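N5-Carboxyaminoimidazole ribonucleotide synthetase (Staphylococcus aureus subsp. aureus, PDB 3ORQ) catalyses the ATP-dependent carboxylation of 5-aminoimidazole ribonucleotide with bicarbonate, giving N5-carboxyaminoimidazole ribonucleotide in purine biosynthesis. Local coordinates at residues A235-Q240 and V256-D261. Residues are numbered along the deposited sequence; the frame is centred on the assembly and turned at random.
Sequences AEAKEQ and VEFFID. With MG (magnesium ion), chain C; ADP (adenosine-5'-diphosphate), chain D.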
ATOM      1  N   ALA A 235      15.077  24.630   2.386  1.00 15.42           N
ATOM      2  CA  ALA A 235      14.592  25.910   2.829  1.00 15.63           C
ATOM      3  C   ALA A 235      14.306  26.863   1.644  1.00 15.98           C
ATOM      4  O   ALA A 235      13.257  27.516   1.608  1.00 16.00           O
ATOM      5  CB  ALA A 235      15.589  26.545   3.864  1.00 15.70           C
ATOM      6  N   GLU A 236      15.223  26.943   0.682  1.00 14.37           N
ATOM      7  CA  GLU A 236      15.001  27.848  -0.452  1.00 15.88           C
ATOM      8  C   GLU A 236      13.832  27.340  -1.343  1.00 14.65           C
ATOM      9  O   GLU A 236      12.996  28.114  -1.850  1.00 13.11           O
ATOM     10  CB  GLU A 236      16.289  28.048  -1.246  1.00 19.44           C
ATOM     11  CG  GLU A 236      16.185  29.120  -2.333  1.00 26.16           C
ATOM     12  CD  GLU A 236      17.496  29.349  -3.107  1.00 31.89           C
ATOM     13  OE1 GLU A 236      18.531  28.726  -2.773  1.00 35.45           O
ATOM     14  OE2 GLU A 236      17.484  30.169  -4.047  1.00 32.26           O
ATOM     15  N   ALA A 237      13.759  26.017  -1.482  1.00 13.73           N
ATOM     16  CA  ALA A 237      12.647  25.391  -2.179  1.00 13.53           C
ATOM     17  C   ALA A 237      11.318  25.708  -1.497  1.00 11.18           C
ATOM     18  O   ALA A 237      10.344  25.999  -2.157  1.00  9.06           O
ATOM     19  CB  ALA A 237      12.860  23.875  -2.338  1.00 11.50           C
ATOM     20  N   LYS A 238      11.299  25.729  -0.182  1.00 12.27           N
ATOM     21  CA  LYS A 238      10.028  26.047   0.477  1.00 14.56           C
ATOM     22  C   LYS A 238       9.626  27.498   0.253  1.00 14.99           C
ATOM     23  O   LYS A 238       8.443  27.798   0.054  1.00 16.31           O
ATOM     24  CB  LYS A 238      10.053  25.711   1.953  1.00 12.94           C
ATOM     25  CG  LYS A 238       9.990  24.234   2.215  1.00 14.18           C
ATOM     26  CD  LYS A 238      10.055  23.961   3.750  1.00 14.64           C
ATOM     27  CE  LYS A 238      10.182  22.477   4.035  1.00 15.65           C
ATOM     28  NZ  LYS A 238      10.114  22.161   5.503  1.00 19.59           N
ATOM     29  N   GLU A 239      10.613  28.391   0.258  1.00 15.41           N
ATOM     30  CA  GLU A 239      10.348  29.816   0.048  1.00 15.95           C
ATOM     31  C   GLU A 239       9.673  30.001  -1.298  1.00 15.71           C
ATOM     32  O   GLU A 239       8.749  30.797  -1.412  1.00 16.26           O
ATOM     33  CB  GLU A 239      11.638  30.656   0.127  1.00 16.92           C
ATOM     34  CG  GLU A 239      12.247  30.791   1.542  1.00 24.42           C
ATOM     35  CD  GLU A 239      13.709  31.371   1.565  1.00 31.63           C
ATOM     36  OE1 GLU A 239      14.370  31.475   0.508  1.00 35.01           O
ATOM     37  OE2 GLU A 239      14.207  31.707   2.659  1.00 33.67           O
ATOM     38  N   GLN A 240      10.140  29.277  -2.324  1.00 14.22           N
ATOM     39  CA  GLN A 240       9.539  29.420  -3.625  1.00 13.30           C
ATOM     40  C   GLN A 240       8.103  28.899  -3.613  1.00 12.88           C
ATOM     41  O   GLN A 240       7.219  29.508  -4.214  1.00 13.57           O
ATOM     42  CB  GLN A 240      10.372  28.732  -4.694  1.00 14.39           C
ATOM     43  CG  GLN A 240      11.808  29.201  -4.730  1.00 17.20           C
ATOM     44  CD  GLN A 240      11.917  30.666  -5.172  1.00 19.65           C
ATOM     45  OE1 GLN A 240      11.557  30.998  -6.301  1.00 15.80           O
ATOM     46  NE2 GLN A 240      12.386  31.546  -4.263  1.00 17.17           N
ATOM     47  N   VAL A 256       6.683  20.700  -7.336  1.00 10.09           N
ATOM     48  CA  VAL A 256       7.446  21.758  -7.999  1.00  7.65           C
ATOM     49  C   VAL A 256       8.804  21.178  -8.355  1.00  8.42           C
ATOM     50  O   VAL A 256       9.509  20.663  -7.476  1.00  7.06           O
ATOM     51  CB  VAL A 256       7.622  22.976  -7.063  1.00  6.71           C
ATOM     52  CG1 VAL A 256       8.387  24.165  -7.756  1.00  5.88           C
ATOM     53  CG2 VAL A 256       6.302  23.439  -6.523  1.00  5.33           C
ATOM     54  N   GLU A 257       9.159  21.255  -9.643  1.00  9.00           N
ATOM     55  CA  GLU A 257      10.485  20.880 -10.157  1.00  9.83           C
ATOM     56  C   GLU A 257      11.411  22.077 -10.239  1.00  9.94           C
ATOM     57  O   GLU A 257      11.007  23.115 -10.733  1.00 11.82           O
ATOM     58  CB  GLU A 257      10.371  20.327 -11.576  1.00  9.20           C
ATOM     59  CG  GLU A 257       9.743  18.972 -11.686  1.00 14.14           C
ATOM     60  CD  GLU A 257       9.759  18.442 -13.111  1.00 20.91           C
ATOM     61  OE1 GLU A 257      10.510  18.964 -13.986  1.00 25.81           O
ATOM     62  OE2 GLU A 257       9.017  17.489 -13.376  1.00 24.03           O
ATOM     63  N   PHE A 258      12.663  21.908  -9.818  1.00 11.06           N
ATOM     64  CA  PHE A 258      13.639  23.000  -9.800  1.00 12.27           C
ATOM     65  C   PHE A 258      14.933  22.632 -10.524  1.00 14.27           C
ATOM     66  O   PHE A 258      15.333  21.477 -10.550  1.00 13.75           O
ATOM     67  CB  PHE A 258      14.063  23.380  -8.371  1.00 11.52           C
ATOM     68  CG  PHE A 258      12.942  23.766  -7.456  1.00  9.23           C
ATOM     69  CD1 PHE A 258      12.162  22.794  -6.850  1.00  7.74           C
ATOM     70  CD2 PHE A 258      12.724  25.099  -7.128  1.00  8.55           C
ATOM     71  CE1 PHE A 258      11.139  23.149  -5.962  1.00  9.29           C
ATOM     72  CE2 PHE A 258      11.722  25.471  -6.266  1.00  9.57           C
ATOM     73  CZ  PHE A 258      10.920  24.481  -5.664  1.00 11.41           C
ATOM     74  N   PHE A 259      15.607  23.653 -11.052  1.00 15.68           N
ATOM     75  CA  PHE A 259      16.957  23.513 -11.545  1.00 17.10           C
ATOM     76  C   PHE A 259      17.949  24.141 -10.566  1.00 17.89           C
ATOM     77  O   PHE A 259      17.695  25.202  -9.989  1.00 19.84           O
ATOM     78  CB  PHE A 259      17.108  24.204 -12.914  1.00 16.43           C
ATOM     79  CG  PHE A 259      16.252  23.629 -13.993  1.00 16.84           C
ATOM     80  CD1 PHE A 259      15.884  22.282 -13.976  1.00 18.97           C
ATOM     81  CD2 PHE A 259      15.810  24.431 -15.039  1.00 17.50           C
ATOM     82  CE1 PHE A 259      15.081  21.733 -14.991  1.00 18.59           C
ATOM     83  CE2 PHE A 259      15.007  23.898 -16.065  1.00 19.59           C
ATOM     84  CZ  PHE A 259      14.655  22.532 -16.046  1.00 17.45           C
ATOM     85  N   ILE A 260      19.089  23.501 -10.378  1.00 18.34           N
ATOM     86  CA  ILE A 260      20.186  24.232  -9.770  1.00 20.88           C
ATOM     87  C   ILE A 260      21.392  24.415 -10.744  1.00 23.52           C
ATOM     88  O   ILE A 260      21.895  23.441 -11.320  1.00 25.01           O
ATOM     89  CB  ILE A 260      20.578  23.678  -8.381  1.00 24.06           C
ATOM     90  CG1 ILE A 260      21.912  22.969  -8.450  1.00 26.24           C
ATOM     91  CG2 ILE A 260      19.419  22.835  -7.661  1.00 19.00           C
ATOM     92  CD1 ILE A 260      22.974  23.744  -7.738  1.00 28.39           C
ATOM     93  N   ASP A 261      21.810  25.673 -10.923  1.00 24.03           N
ATOM     94  CA  ASP A 261      22.986  26.105 -11.740  1.00 26.80           C
ATOM     95  C   ASP A 261      24.287  25.358 -11.573  1.00 27.30           C
ATOM     96  O   ASP A 261      24.497  24.683 -10.582  1.00 28.14           O
ATOM     97  CB  ASP A 261      23.359  27.570 -11.383  1.00 28.02           C
ATOM     98  CG  ASP A 261      22.857  28.539 -12.388  1.00 34.76           C
ATOM     99  OD1 ASP A 261      22.095  28.105 -13.290  1.00 41.15           O
ATOM    100  OD2 ASP A 261      23.227  29.720 -12.307  1.00 40.10           O
TER
HETATM  101 MG    MG C 375       9.785  17.742 -16.046  1.00 46.41          MG
HETATM  102  PB  ADP D 376       8.748  17.852 -19.483  1.00 59.68           P
HETATM  103  O1B ADP D 376       7.623  18.748 -19.036  1.00 61.31           O
HETATM  104  O2B ADP D 376       9.374  16.920 -18.482  1.00 59.04           O
HETATM  105  O3B ADP D 376       8.430  17.182 -20.791  1.00 68.35           O
HETATM  106  PA  ADP D 376      10.739  19.798 -18.899  1.00 65.60           P
HETATM  107  O1A ADP D 376      10.487  21.222 -19.329  1.00 65.52           O
HETATM  108  O2A ADP D 376      10.454  19.412 -17.470  1.00 66.43           O
HETATM  109  O3A ADP D 376       9.965  18.809 -19.920  1.00 69.90           O
HETATM  110  O5' ADP D 376      12.257  19.377 -19.208  1.00 61.87           O
HETATM  111  C5' ADP D 376      12.682  18.027 -19.147  1.00 59.69           C
HETATM  112  C4' ADP D 376      14.177  18.000 -18.878  1.00 61.94           C
HETATM  113  O4' ADP D 376      14.904  18.713 -19.913  1.00 62.13           O
HETATM  114  C3' ADP D 376      14.557  18.670 -17.556  1.00 61.80           C
HETATM  115  O3' ADP D 376      14.501  17.799 -16.421  1.00 63.69           O
HETATM  116  C2' ADP D 376      15.981  19.129 -17.828  1.00 59.11           C
HETATM  117  O2' ADP D 376      16.907  18.120 -17.466  1.00 54.48           O
HETATM  118  C1' ADP D 376      16.026  19.393 -19.329  1.00 58.57           C
HETATM  119  N9  ADP D 376      15.804  20.851 -19.449  1.00 55.95           N
HETATM  120  C8  ADP D 376      14.608  21.441 -19.659  1.00 54.27           C
HETATM  121  N7  ADP D 376      14.713  22.792 -19.679  1.00 53.00           N
HETATM  122  C5  ADP D 376      16.030  23.062 -19.494  1.00 53.77           C
HETATM  123  C6  ADP D 376      16.845  24.303 -19.426  1.00 52.32           C
HETATM  124  N6  ADP D 376      16.232  25.511 -19.559  1.00 48.05           N
HETATM  125  N1  ADP D 376      18.173  24.162 -19.207  1.00 52.71           N
HETATM  126  C2  ADP D 376      18.764  22.951 -19.061  1.00 54.80           C
HETATM  127  N3  ADP D 376      18.087  21.778 -19.111  1.00 55.38           N
HETATM  128  C4  ADP D 376      16.743  21.787 -19.326  1.00 53.52           C
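F258 reaches from the strand to A237 and Q240, one helical turn apart on the helix. Its CB leaves the backbone in the direction of the helix, and with CG anti to the carbonyl carbon (chi1 -57°) the ring continues that way, bringing its far end up against both residues. On one side F258 CE1 lies 4.1 Å from A237 CB. F258 CZ, at the ring's end, is 3.9 Å from A237 CB, and the A237 carbonyl oxygen stands obliquely to the ring, nearest CZ. On the other side F258 CE2 approaches Q240 CB at 3.9 Å, and that carbon lies near the ring plane, so this is an edge contact. Q240 CG is at 4.0 Å from F258 CE2, after which a bend at chi2 (-67°) turns the amide from the strand, its plane 69° from that of the ring. There OE1 accepts a hydrogen bond from the K124 backbone N, satisfying a buried polar atom. With no hydrogen bond between the segments, van der Waals contact joins helix 234-245 to one face of the antiparallel sheet of the ATP-grasp fold. Side-chain alternation along strand 252-261 places E257 and F259 on the opposite face, with the nucleotide. ADP N7 lies 3.6 Å from F259 CZ, oblique to the phenyl ring. E257 OE1 binds the magnesium ion at 2.5 Å, as does E270 OE2. E257 OE2 stands at a long 2.8 Å from the magnesium. ADP O2A coordinates the magnesium at 2.3 Å. H276 NE2 hydrogen-bonds to E257 OE2, helping fix the carboxylate's rotation.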